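Local coordinates for protein arginine kinase (PDB 4RF6) that catalyses the reversible transfer of phosphate from ATP to L-arginine, giving phosphoarginine and ADP, with two phosphagen kinase repeats in one chain, at residues N107-N111 / P112-K116; G179-E182 / K183-Q186; V609-I612 / D613-G617; C699-D702 / M703-V707. All blocks are in the same frame, centred on the assembly; numbering follows the deposited sequence.

Four local contacts are spread over the two tandem repeats, two in each, and follow one another along the chain in numerical order. Interactions 1 and 2 belong to the first repeat: 107-116 lies in the loop between helix 86-96 and strand 127-136, while 179-186 enters helix 182-190 after the edge strand 172-176 of that repeat's eight-stranded antiparallel sheet; their centres are about 38 Å apart. Interactions 3 and 4 lie on helices 598-616 and 696-714 of the second repeat, with centres about 25 Å apart, and these helices touch through Val-700 and Phe-602. Interactions 1 and 4, about 66 Å between centres, lie on opposite sides of the chain's centre, one in each of the two repeats.

Interaction 1 of 4, residues N107-N111 / P112-K116; sequences NSDMN and PAHVK
Asn-111 lies over one face of the His-114 imidazole: its CB stands 3.9 Å from the ring centroid, 4° off the ring normal, the geometry of a CH-pi contact, and its amide is stacked at 19° to the ring. The side chain reaches this place because CG is anti to the backbone N (chi1 -169°), which also brings OD1 to Ala-113 N at 3.0 Å, where it accepts a hydrogen bond with the donor tilted from the carbonyl plane. The ring edge is engaged as well. His-114 ND1 donates to Asp-109 OD2 over 2.9 Å, nearly straight, with OD2 in the ring plane and its syn lone pair used, while the carboxylate is turned steeply against the ring. One face contact and one edge bond thus fix the rotation of the imidazole. The other carboxylate oxygen, Asp-109 OD1, takes Asn-111 N at 3.1 Å from above the carboxylate plane. On the backbone, His-114 N donates to Asn-111 O at 2.9 Å, tying in the short 3-10 segment 112-114. Asp-109 and His-114 rest on Val-345 of helix 344-370, and Pro-112 on Cys-254 of helix 246-264. The arrangement is an Asx turn at Asp-109 running into a 3-10 turn, joined by a His-carboxylate hydrogen bond.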
loop_
_atom_site.group_PDB
_atom_site.type_symbol
_atom_site.label_atom_id
_atom_site.label_comp_id
_atom_site.label_asym_id
_atom_site.label_seq_id
_atom_site.Cartn_x
_atom_site.Cartn_y
_atom_site.Cartn_z
ATOM N N ASN A 107 16.850 0.955 -30.085
ATOM C CA ASN A 107 16.807 2.368 -29.729
ATOM C C ASN A 107 16.366 2.602 -28.285
ATOM O O ASN A 107 15.323 2.109 -27.858
ATOM C CB ASN A 107 15.921 3.153 -30.701
ATOM C CG ASN A 107 16.474 3.162 -32.112
ATOM O OD1 ASN A 107 17.392 3.921 -32.425
ATOM N ND2 ASN A 107 15.924 2.312 -32.970
ATOM N N SER A 108 17.180 3.346 -27.540
ATOM C CA SER A 108 16.868 3.705 -26.163
ATOM C C SER A 108 16.102 5.020 -26.137
ATOM O O SER A 108 16.279 5.854 -27.023
ATOM C CB SER A 108 18.153 3.852 -25.359
ATOM O OG SER A 108 18.932 2.677 -25.429
ATOM N N ASP A 109 15.256 5.202 -25.125
ATOM C CA ASP A 109 14.520 6.450 -24.956
ATOM C C ASP A 109 14.083 6.596 -23.505
ATOM O O ASP A 109 13.131 5.949 -23.056
ATOM C CB ASP A 109 13.317 6.523 -25.909
ATOM C CG ASP A 109 12.586 7.858 -25.839
ATOM O OD1 ASP A 109 13.047 8.765 -25.108
ATOM O OD2 ASP A 109 11.548 7.996 -26.527
ATOM N N MET A 110 14.793 7.457 -22.786
ATOM C CA MET A 110 14.523 7.711 -21.380
ATOM C C MET A 110 13.985 9.125 -21.163
ATOM O O MET A 110 14.271 9.754 -20.142
ATOM C CB MET A 110 15.786 7.485 -20.547
ATOM C CG MET A 110 16.121 6.019 -20.317
ATOM S SD MET A 110 14.926 5.193 -19.250
ATOM C CE MET A 110 15.348 5.925 -17.675
ATOM N N ASN A 111 13.214 9.620 -22.127
ATOM C CA ASN A 111 12.524 10.899 -21.978
ATOM C C ASN A 111 11.068 10.668 -21.591
ATOM O O ASN A 111 10.240 10.337 -22.442
ATOM C CB ASN A 111 12.600 11.724 -23.269
ATOM C CG ASN A 111 12.130 13.157 -23.076
ATOM O OD1 ASN A 111 11.329 13.452 -22.187
ATOM N ND2 ASN A 111 12.629 14.058 -23.914
ATOM N N PRO A 112 10.752 10.864 -20.301
ATOM C CA PRO A 112 9.416 10.605 -19.750
ATOM C C PRO A 112 8.332 11.461 -20.393
ATOM O O PRO A 112 7.162 11.098 -20.323
ATOM C CB PRO A 112 9.571 10.984 -18.272
ATOM C CG PRO A 112 10.701 11.949 -18.243
ATOM C CD PRO A 112 11.651 11.454 -19.295
ATOM N N ALA A 113 8.711 12.580 -21.004
ATOM C CA ALA A 113 7.747 13.452 -21.677
ATOM C C ALA A 113 7.191 12.813 -22.952
ATOM O O ALA A 113 6.193 13.279 -23.508
ATOM C CB ALA A 113 8.377 14.801 -21.985
ATOM N N HIS A 114 7.851 11.758 -23.426
ATOM C CA HIS A 114 7.389 11.033 -24.607
ATOM C C HIS A 114 6.275 10.052 -24.247
ATOM O O HIS A 114 5.621 9.474 -25.125
ATOM C CB HIS A 114 8.550 10.292 -25.276
ATOM C CG HIS A 114 9.541 11.194 -25.943
ATOM N ND1 HIS A 114 10.640 10.718 -26.624
ATOM C CD2 HIS A 114 9.592 12.545 -26.038
ATOM C CE1 HIS A 114 11.332 11.737 -27.104
ATOM N NE2 HIS A 114 10.716 12.855 -26.764
ATOM N N VAL A 115 6.066 9.870 -22.945
ATOM C CA VAL A 115 5.005 8.999 -22.450
ATOM C C VAL A 115 3.737 9.804 -22.182
ATOM O O VAL A 115 3.780 10.858 -21.548
ATOM C CB VAL A 115 5.446 8.240 -21.173
ATOM C CG1 VAL A 115 4.247 7.625 -20.461
ATOM C CG2 VAL A 115 6.481 7.170 -21.521
ATOM N N LYS A 116 2.611 9.310 -22.682
ATOM C CA LYS A 116 1.329 9.960 -22.448
ATOM C C LYS A 116 0.509 9.055 -21.540
ATOM O O LYS A 116 -0.094 8.082 -21.998
ATOM C CB LYS A 116 0.603 10.200 -23.773
ATOM C CG LYS A 116 1.457 10.904 -24.829
ATOM C CD LYS A 116 2.030 12.214 -24.290
ATOM C CE LYS A 116 2.661 13.067 -25.391
ATOM N NZ LYS A 116 4.030 12.613 -25.777
#

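Interaction 2 of 4, residues G179-E182 / K183-Q186; sequences GMDE and KTRQ
Met-180 packs its CG against Thr-184 CB at 3.9 Å and lays SD beside Arg-185 CA at 3.7 Å, on the first turn of helix 182-190, whose N-cap is Asp-181. The methionine runs extended as far as SD and bends only at chi3; Leu-194, in a nearby loop, touches both Met-180 and Arg-185. At Asp-181 the chain enters the helix, and the cap rests on a single oxygen. Its CG sits between the backbone N and the carbonyl carbon (chi1 55°), which turns the carboxylate back over the helix start. OD1 then accepts twice: from Thr-184 N at 2.9 Å, nearly along the C-O axis, and from Thr-184 OG1 at 2.7 Å, on the syn side but out of the carboxylate plane. The negative charge so placed beside the amino end of the helix probably has a favourable interaction with the helix dipole. The carbonyl of Asp-181 opens the regular pattern by accepting from Arg-185 N at 3.1 Å. Glu-182 follows, its carbonyl bonded to Gln-186 N at 2.9 Å. Its side chain bends at chi2 and swings along the helix toward Arg-185, with carboxylate and guanidinium planes 22° apart. They form a salt bridge whose hydrogen bond is weak: Arg-185 NE lies 3.3 Å from Glu-182 OE1, with an N-H...O angle of 137°.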
loop_
_atom_site.group_PDB
_atom_site.type_symbol
_atom_site.label_atom_id
_atom_site.label_comp_id
_atom_site.label_asym_id
_atom_site.label_seq_id
_atom_site.Cartn_x
_atom_site.Cartn_y
_atom_site.Cartn_z
ATOM N N GLY A 179 29.946 -2.478 7.010
ATOM C CA GLY A 179 29.858 -1.630 8.185
ATOM C C GLY A 179 28.433 -1.405 8.661
ATOM O O GLY A 179 28.207 -0.707 9.648
ATOM N N MET A 180 27.466 -1.995 7.962
ATOM C CA MET A 180 26.060 -1.816 8.331
ATOM C C MET A 180 25.753 -2.455 9.684
ATOM O O MET A 180 25.999 -3.648 9.882
ATOM C CB MET A 180 25.134 -2.391 7.258
ATOM C CG MET A 180 23.651 -2.236 7.576
ATOM S SD MET A 180 22.591 -3.111 6.403
ATOM C CE MET A 180 22.888 -2.158 4.919
ATOM N N ASP A 181 25.217 -1.666 10.613
ATOM C CA ASP A 181 24.856 -2.198 11.928
ATOM C C ASP A 181 23.544 -2.987 11.884
ATOM O O ASP A 181 22.799 -2.917 10.900
ATOM C CB ASP A 181 24.828 -1.093 12.998
ATOM C CG ASP A 181 23.912 0.065 12.634
ATOM O OD1 ASP A 181 22.846 -0.173 12.036
ATOM O OD2 ASP A 181 24.255 1.220 12.964
ATOM N N GLU A 182 23.277 -3.739 12.949
ATOM C CA GLU A 182 22.099 -4.602 13.013
ATOM C C GLU A 182 20.792 -3.820 12.928
ATOM O O GLU A 182 19.837 -4.255 12.278
ATOM C CB GLU A 182 22.123 -5.448 14.291
ATOM C CG GLU A 182 20.814 -6.178 14.597
ATOM C CD GLU A 182 20.433 -7.210 13.542
ATOM O OE1 GLU A 182 21.300 -7.590 12.724
ATOM O OE2 GLU A 182 19.261 -7.647 13.536
ATOM N N LYS A 183 20.757 -2.667 13.585
ATOM C CA LYS A 183 19.572 -1.818 13.593
ATOM C C LYS A 183 19.146 -1.434 12.175
ATOM O O LYS A 183 17.975 -1.549 11.814
ATOM C CB LYS A 183 19.843 -0.559 14.417
ATOM C CG LYS A 183 18.666 0.393 14.484
ATOM C CD LYS A 183 18.972 1.573 15.387
ATOM C CE LYS A 183 17.774 2.496 15.512
ATOM N NZ LYS A 183 18.143 3.766 16.191
ATOM N N THR A 184 20.116 -0.989 11.378
ATOM C CA THR A 184 19.874 -0.575 9.997
ATOM C C THR A 184 19.440 -1.750 9.129
ATOM O O THR A 184 18.522 -1.630 8.311
ATOM C CB THR A 184 21.129 0.061 9.379
ATOM O OG1 THR A 184 21.504 1.217 10.140
ATOM C CG2 THR A 184 20.882 0.471 7.931
ATOM N N ARG A 185 20.121 -2.879 9.310
ATOM C CA ARG A 185 19.804 -4.108 8.597
ATOM C C ARG A 185 18.334 -4.459 8.822
ATOM O O ARG A 185 17.593 -4.732 7.872
ATOM C CB ARG A 185 20.707 -5.240 9.095
ATOM C CG ARG A 185 20.883 -6.404 8.128
ATOM C CD ARG A 185 21.264 -7.684 8.871
ATOM N NE ARG A 185 20.147 -8.175 9.677
ATOM C CZ ARG A 185 19.295 -9.120 9.285
ATOM N NH1 ARG A 185 19.431 -9.699 8.099
ATOM N NH2 ARG A 185 18.305 -9.492 10.086
ATOM N N GLN A 186 17.921 -4.425 10.087
ATOM C CA GLN A 186 16.547 -4.729 10.474
ATOM C C GLN A 186 15.546 -3.821 9.768
ATOM O O GLN A 186 14.521 -4.279 9.255
ATOM C CB GLN A 186 16.389 -4.579 11.990
ATOM C CG GLN A 186 15.145 -5.255 12.527
ATOM C CD GLN A 186 14.954 -6.637 11.934
ATOM O OE1 GLN A 186 15.772 -7.535 12.146
ATOM N NE2 GLN A 186 13.884 -6.810 11.165
#

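Interaction 3 of 4, residues V609-I612 / D613-G617; sequences VNEI and DKQLG
Gln-615 NE2 donates to Glu-611 OE2 at 3.0 Å, a side-chain hydrogen bond one turn apart on the helix. The amide meets the anti lone pair of OE2, and the two flat groups stand 70° apart. Glu-611 arrives there because its chain, starting anti to the backbone N, bends at chi2 (57°) toward the next turn; the aliphatic Lys-614 CD passes 4.0 Å from the same OE2. A second polar link runs through water. One water donates to Asn-610 OD1 at 2.7 Å and to Asp-613 OD2 at 2.8 Å, bridging residues three apart, while Asn-610 ND2 is held by the carbonyl of Met-462. The apolar component is Ile-612 CG2 against Leu-616 CD1 at 3.9 Å. Backbone bonds of the i to i+4 kind connect the two segments, including Leu-616 N to Ile-612 O at 2.8 Å, and the helix ends at Leu-616; Gly-617, the first residue beyond it, has positive phi (80°) and still donates its N to Asp-613 O at 2.7 Å. The contact forms the C-terminal turns of helix 598-616: Ile-612, Gln-615 and Leu-616 lean on Val-514 of helix 501-516, Val-609, Ile-612 and Asp-613 touch Phe-618 in the following loop, and Gly-617 pairs through its backbone with Lys-491.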
loop_
_atom_site.group_PDB
_atom_site.type_symbol
_atom_site.label_atom_id
_atom_site.label_comp_id
_atom_site.label_asym_id
_atom_site.label_seq_id
_atom_site.Cartn_x
_atom_site.Cartn_y
_atom_site.Cartn_z
ATOM N N VAL A 609 -9.861 18.427 19.886
ATOM C CA VAL A 609 -10.700 18.433 18.686
ATOM C C VAL A 609 -10.869 19.845 18.118
ATOM O O VAL A 609 -10.835 20.042 16.903
ATOM C CB VAL A 609 -12.063 17.772 18.942
ATOM C CG1 VAL A 609 -12.997 17.963 17.751
ATOM C CG2 VAL A 609 -11.875 16.294 19.231
ATOM N N ASN A 610 -11.032 20.829 18.993
ATOM C CA ASN A 610 -11.193 22.207 18.537
ATOM C C ASN A 610 -9.945 22.759 17.840
ATOM O O ASN A 610 -10.044 23.532 16.883
ATOM C CB ASN A 610 -11.620 23.106 19.700
ATOM C CG ASN A 610 -13.063 22.870 20.112
ATOM O OD1 ASN A 610 -13.895 22.493 19.285
ATOM N ND2 ASN A 610 -13.366 23.079 21.394
ATOM N N GLU A 611 -8.775 22.360 18.319
ATOM C CA GLU A 611 -7.524 22.781 17.699
ATOM C C GLU A 611 -7.405 22.200 16.289
ATOM O O GLU A 611 -7.024 22.898 15.350
ATOM C CB GLU A 611 -6.330 22.351 18.556
ATOM C CG GLU A 611 -4.984 22.776 17.990
ATOM C CD GLU A 611 -4.893 24.276 17.774
ATOM O OE1 GLU A 611 -5.409 25.035 18.623
ATOM O OE2 GLU A 611 -4.308 24.695 16.750
ATOM N N ILE A 612 -7.743 20.919 16.150
ATOM C CA ILE A 612 -7.723 20.249 14.852
ATOM C C ILE A 612 -8.732 20.893 13.917
ATOM O O ILE A 612 -8.447 21.111 12.737
ATOM C CB ILE A 612 -8.013 18.733 14.984
ATOM C CG1 ILE A 612 -6.934 18.053 15.828
ATOM C CG2 ILE A 612 -8.082 18.069 13.610
ATOM C CD1 ILE A 612 -7.243 16.609 16.204
ATOM N N ASP A 613 -9.912 21.198 14.457
ATOM C CA ASP A 613 -10.984 21.832 13.698
ATOM C C ASP A 613 -10.506 23.168 13.139
ATOM O O ASP A 613 -10.629 23.437 11.944
ATOM C CB ASP A 613 -12.199 22.055 14.608
ATOM C CG ASP A 613 -13.485 22.300 13.835
ATOM O OD1 ASP A 613 -13.467 22.276 12.585
ATOM O OD2 ASP A 613 -14.528 22.492 14.491
ATOM N N LYS A 614 -9.959 23.999 14.018
ATOM C CA LYS A 614 -9.439 25.308 13.639
ATOM C C LYS A 614 -8.377 25.207 12.532
ATOM O O LYS A 614 -8.363 26.014 11.598
ATOM C CB LYS A 614 -8.880 26.002 14.882
ATOM C CG LYS A 614 -7.914 27.141 14.622
ATOM C CD LYS A 614 -7.082 27.404 15.870
ATOM C CE LYS A 614 -6.035 28.484 15.646
ATOM N NZ LYS A 614 -6.599 29.856 15.754
ATOM N N GLN A 615 -7.507 24.204 12.615
ATOM C CA GLN A 615 -6.447 24.056 11.618
ATOM C C GLN A 615 -6.899 23.408 10.304
ATOM O O GLN A 615 -6.442 23.801 9.226
ATOM C CB GLN A 615 -5.256 23.288 12.198
ATOM C CG GLN A 615 -4.484 24.044 13.273
ATOM C CD GLN A 615 -3.068 23.527 13.445
ATOM O OE1 GLN A 615 -2.346 23.335 12.467
ATOM N NE2 GLN A 615 -2.665 23.296 14.692
ATOM N N LEU A 616 -7.799 22.432 10.393
ATOM C CA LEU A 616 -8.139 21.610 9.228
ATOM C C LEU A 616 -9.581 21.726 8.751
ATOM O O LEU A 616 -9.852 21.622 7.551
ATOM C CB LEU A 616 -7.836 20.135 9.517
ATOM C CG LEU A 616 -6.394 19.806 9.902
ATOM C CD1 LEU A 616 -6.225 18.317 10.162
ATOM C CD2 LEU A 616 -5.437 20.267 8.820
ATOM N N GLY A 617 -10.508 21.907 9.688
ATOM C CA GLY A 617 -11.927 21.859 9.363
ATOM C C GLY A 617 -12.442 20.429 9.263
ATOM O O GLY A 617 -11.697 19.518 8.878
HETATM O O HOH W 1 -14.494 21.197 17.002
#

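Interaction 4 of 4, residues C699-D702 / M703-V707; sequences CVQD and MYNGV
The amide planes of Gln-701 and Asn-705 lie 26° apart, and Gln-701 NE2 meets Asn-705 OD1 from above the asparagine's carbonyl plane, well out of it. This hydrogen bond measures 3.2 Å with an N-H...O angle of 143°. Asn-705 OD1 also lies in the plane of the Tyr-704 ring, at its edge, and Gln-701 NE2 approaches Tyr-704 CD2 obliquely at 3.8 Å. On the carbon side, Gln-701 CG packs against Asn-705 ND2 at 3.7 Å. Gln-701 curls toward the asparagine by a bend at chi2 (70°), and its OE1 accepts from Asp-468 N; both ends of the amide are thus bonded. The contact is an i to i+4 pairing along helix 696-714, the last helix of the catalytic domain of the second repeat. Regular backbone bonds underlie it, among them Asn-705 N to Gln-701 O at 2.9 Å and Gly-706 N to Asp-702 O at 2.9 Å. Another side of the helix is buried: Val-700 packs on Phe-602 of helix 598-616, and Cys-699 and Met-703 meet Asn-688 and Ile-686 of strand 683-688. The Tyr-704 OH is hydrogen-bonded to Pro-470 O, and the side chain touches Leu-472.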
loop_
_atom_site.group_PDB
_atom_site.type_symbol
_atom_site.label_atom_id
_atom_site.label_comp_id
_atom_site.label_asym_id
_atom_site.label_seq_id
_atom_site.Cartn_x
_atom_site.Cartn_y
_atom_site.Cartn_z
ATOM N N CYS A 699 -24.979 15.567 25.152
ATOM C CA CYS A 699 -24.718 14.146 25.312
ATOM C C CYS A 699 -23.908 13.882 26.580
ATOM O O CYS A 699 -24.253 13.010 27.382
ATOM C CB CYS A 699 -23.977 13.610 24.087
ATOM S SG CYS A 699 -23.410 11.898 24.267
ATOM N N VAL A 700 -22.842 14.654 26.773
ATOM C CA VAL A 700 -21.994 14.504 27.955
ATOM C C VAL A 700 -22.758 14.882 29.221
ATOM O O VAL A 700 -22.640 14.219 30.258
ATOM C CB VAL A 700 -20.714 15.353 27.834
ATOM C CG1 VAL A 700 -19.908 15.297 29.112
ATOM C CG2 VAL A 700 -19.869 14.876 26.652
ATOM N N GLN A 701 -23.548 15.948 29.141
ATOM C CA GLN A 701 -24.343 16.358 30.297
ATOM C C GLN A 701 -25.369 15.279 30.651
ATOM O O GLN A 701 -25.567 14.970 31.828
ATOM C CB GLN A 701 -25.047 17.693 30.034
ATOM C CG GLN A 701 -25.771 18.242 31.256
ATOM C CD GLN A 701 -24.820 18.727 32.341
ATOM O OE1 GLN A 701 -24.151 19.751 32.179
ATOM N NE2 GLN A 701 -24.757 17.999 33.458
ATOM N N ASP A 702 -26.020 14.717 29.629
ATOM C CA ASP A 702 -26.964 13.615 29.817
ATOM C C ASP A 702 -26.309 12.421 30.497
ATOM O O ASP A 702 -26.893 11.791 31.389
ATOM C CB ASP A 702 -27.516 13.156 28.470
ATOM C CG ASP A 702 -28.608 14.059 27.946
ATOM O OD1 ASP A 702 -29.128 14.870 28.736
ATOM O OD2 ASP A 702 -28.952 13.937 26.749
ATOM N N MET A 703 -25.099 12.093 30.059
ATOM C CA MET A 703 -24.376 10.959 30.632
ATOM C C MET A 703 -24.061 11.226 32.092
ATOM O O MET A 703 -24.210 10.346 32.945
ATOM C CB MET A 703 -23.083 10.682 29.860
ATOM C CG MET A 703 -22.231 9.579 30.472
ATOM S SD MET A 703 -23.073 7.983 30.476
ATOM C CE MET A 703 -23.253 7.741 28.708
ATOM N N TYR A 704 -23.632 12.449 32.383
ATOM C CA TYR A 704 -23.326 12.828 33.752
ATOM C C TYR A 704 -24.570 12.729 34.619
ATOM O O TYR A 704 -24.522 12.180 35.715
ATOM C CB TYR A 704 -22.779 14.258 33.817
ATOM C CG TYR A 704 -22.498 14.703 35.235
ATOM C CD1 TYR A 704 -21.294 14.392 35.845
ATOM C CD2 TYR A 704 -23.446 15.410 35.971
ATOM C CE1 TYR A 704 -21.028 14.782 37.131
ATOM C CE2 TYR A 704 -23.193 15.802 37.273
ATOM C CZ TYR A 704 -21.977 15.484 37.844
ATOM O OH TYR A 704 -21.691 15.856 39.135
ATOM N N ASN A 705 -25.679 13.275 34.125
ATOM C CA ASN A 705 -26.911 13.323 34.896
ATOM C C ASN A 705 -27.445 11.922 35.193
ATOM O O ASN A 705 -27.852 11.624 36.322
ATOM C CB ASN A 705 -27.968 14.160 34.164
ATOM C CG ASN A 705 -27.634 15.640 34.147
ATOM O OD1 ASN A 705 -26.822 16.106 34.944
ATOM N ND2 ASN A 705 -28.262 16.390 33.234
ATOM N N GLY A 706 -27.437 11.075 34.167
ATOM C CA GLY A 706 -27.891 9.700 34.288
ATOM C C GLY A 706 -27.070 8.892 35.270
ATOM O O GLY A 706 -27.621 8.277 36.184
ATOM N N VAL A 707 -25.751 8.898 35.082
ATOM C CA VAL A 707 -24.824 8.192 35.969
ATOM C C VAL A 707 -24.924 8.695 37.410
ATOM O O VAL A 707 -24.812 7.914 38.364
ATOM C CB VAL A 707 -23.369 8.292 35.456
ATOM C CG1 VAL A 707 -22.391 7.709 36.456
ATOM C CG2 VAL A 707 -23.229 7.566 34.115
#